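Local coordinates for flavodoxin, WrbA-like protein (Agrobacterium tumefaciens, PDB 3D7N), which probably binds FMN and transfers electrons, most likely as an NAD(P)H:quinone oxidoreductase of the WrbA type within the flavodoxin-like family, at the interface of chains A and B. Residues are numbered along the deposited sequence; one frame, centred on the assembly and turned at random. Chains: chain A/B, Flavodoxin, WrbA-like protein.

The interface of chains A and B. Residues chain A 108, 112, 115, 127, 149-150; chain B 112, 115-116, 119-120.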
# COMPACT_ATOMS: atom_id res chain seq x y z
N LEU A 108 2.86 -8.80 -0.39
CA LEU A 108 1.94 -7.98 -1.17
C LEU A 108 2.54 -6.59 -1.33
O LEU A 108 2.43 -6.01 -2.39
CB LEU A 108 0.54 -7.89 -0.54
CG LEU A 108 -0.46 -7.09 -1.40
CD1 LEU A 108 -0.60 -7.75 -2.79
CD2 LEU A 108 -1.84 -6.93 -0.70
N GLN A 112 3.08 -4.83 -4.92
CA GLN A 112 2.54 -3.51 -5.14
C GLN A 112 3.56 -2.50 -5.54
O GLN A 112 3.24 -1.67 -6.38
CB GLN A 112 1.76 -3.02 -3.94
CG GLN A 112 0.50 -3.79 -3.77
CD GLN A 112 -0.57 -3.06 -3.03
OE1 GLN A 112 -0.52 -2.94 -1.82
NE2 GLN A 112 -1.59 -2.58 -3.78
N VAL A 115 4.20 -3.16 -9.26
CA VAL A 115 3.17 -2.54 -10.04
C VAL A 115 3.40 -1.02 -10.24
O VAL A 115 3.25 -0.50 -11.36
CB VAL A 115 1.79 -2.75 -9.39
CG1 VAL A 115 0.74 -1.90 -10.13
CG2 VAL A 115 1.43 -4.28 -9.36
N SER A 127 -1.74 -9.56 -14.22
CA SER A 127 -2.06 -10.16 -12.96
C SER A 127 -1.97 -11.70 -13.06
O SER A 127 -1.90 -12.26 -14.17
CB SER A 127 -3.47 -9.72 -12.58
OG SER A 127 -4.42 -10.40 -13.39
N TYR A 149 -2.98 -13.05 -6.06
CA TYR A 149 -3.73 -12.61 -7.26
C TYR A 149 -3.06 -11.61 -8.19
O TYR A 149 -3.24 -11.66 -9.39
CB TYR A 149 -5.06 -12.03 -6.85
CG TYR A 149 -5.99 -13.08 -6.34
CD1 TYR A 149 -6.59 -14.02 -7.21
CD2 TYR A 149 -6.27 -13.17 -4.98
CE1 TYR A 149 -7.45 -15.00 -6.72
CE2 TYR A 149 -7.12 -14.18 -4.48
CZ TYR A 149 -7.70 -15.08 -5.35
OH TYR A 149 -8.53 -16.03 -4.81
N ILE A 150 -2.31 -10.69 -7.61
CA ILE A 150 -1.71 -9.65 -8.39
C ILE A 150 -0.50 -10.17 -9.24
O ILE A 150 -0.25 -9.70 -10.33
CB ILE A 150 -1.39 -8.42 -7.48
CG1 ILE A 150 -1.60 -7.15 -8.26
CG2 ILE A 150 0.00 -8.40 -6.98
CD1 ILE A 150 -3.04 -6.82 -8.35
N GLN B 112 -4.29 2.06 -5.86
CA GLN B 112 -3.74 0.77 -5.54
C GLN B 112 -4.76 -0.26 -5.19
O GLN B 112 -4.58 -1.40 -5.57
CB GLN B 112 -2.70 0.87 -4.44
CG GLN B 112 -1.48 1.56 -4.92
CD GLN B 112 -0.24 1.21 -4.17
OE1 GLN B 112 -0.03 1.69 -3.06
NE2 GLN B 112 0.63 0.37 -4.79
N VAL B 115 -6.20 -1.41 -8.54
CA VAL B 115 -5.32 -2.39 -9.13
C VAL B 115 -5.51 -3.81 -8.53
O VAL B 115 -5.56 -4.80 -9.26
CB VAL B 115 -3.84 -1.96 -8.96
CG1 VAL B 115 -2.93 -3.12 -9.40
CG2 VAL B 115 -3.57 -0.63 -9.74
N LEU B 116 -5.61 -3.88 -7.21
CA LEU B 116 -5.89 -5.14 -6.51
C LEU B 116 -7.22 -5.77 -6.95
O LEU B 116 -7.29 -6.96 -7.15
CB LEU B 116 -5.94 -4.94 -5.01
CG LEU B 116 -4.63 -4.61 -4.30
CD1 LEU B 116 -4.86 -4.56 -2.76
CD2 LEU B 116 -3.54 -5.63 -4.63
N GLY B 119 -6.71 -7.16 -10.30
CA GLY B 119 -5.87 -8.36 -10.19
C GLY B 119 -6.66 -9.56 -9.68
O GLY B 119 -6.58 -10.68 -10.18
N GLN B 120 -7.45 -9.30 -8.67
CA GLN B 120 -8.32 -10.31 -8.05
C GLN B 120 -9.19 -10.95 -9.15
O GLN B 120 -9.47 -12.16 -9.12
CB GLN B 120 -9.22 -9.55 -7.08
CG GLN B 120 -9.91 -10.35 -6.09
CD GLN B 120 -9.35 -10.19 -4.70
OE1 GLN B 120 -8.70 -9.21 -4.43
NE2 GLN B 120 -9.58 -11.21 -3.81
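Helix 104-120 of chain A meets its own copy in chain B around a two-fold axis, and the loop carrying A:Tyr149 and A:Ile150, with A:Ser127, packs on the last turns of the B helix. The fold is flavodoxin-like; WrbA proteins typically form tetramers, and four copies in the deposited assembly make a biological interface plausible. Near the axis A:Gln112 and B:Gln112 cross with their amide planes stacked 18° apart. A:Gln112 NE2 stands 3.7 Å from the backbone O of B:Gln112, too far for a hydrogen bond, and also lies against the CB of B:Gln112; the two-fold gives the reverse pair. The extended chain of A:Gln112 also lays NE2 against the branch of B:Leu116, 3.7 Å from CG. Further along the helices the two valines slide past each other in opposite directions, A:Val115 CG1 meeting B:Val115 CG1 at 3.9 Å; CG1 anti to the backbone N (chi1 171°) places that methyl at the contact. A:Ile150 inserts the tip of its longer branch among B:Val115, B:Leu116 and B:Gly119, with CD1 3.7 Å from B:Gly119 CA. The glycine offers bare backbone here, and A:Ser127 CB also approaches it, 3.6 Å from B:Gly119 CA. Tip to tip, A:Leu108 CD1 reaches B:Leu116 CD2 at 4.1 Å. At the outer end the A:Tyr149 ring stacks on the amide of B:Gln120, planes 25° apart, with CE2 3.9 Å from NE2; the bend at chi2 sets NE2 over the CD2–CE2 edge, offset from the ring centre.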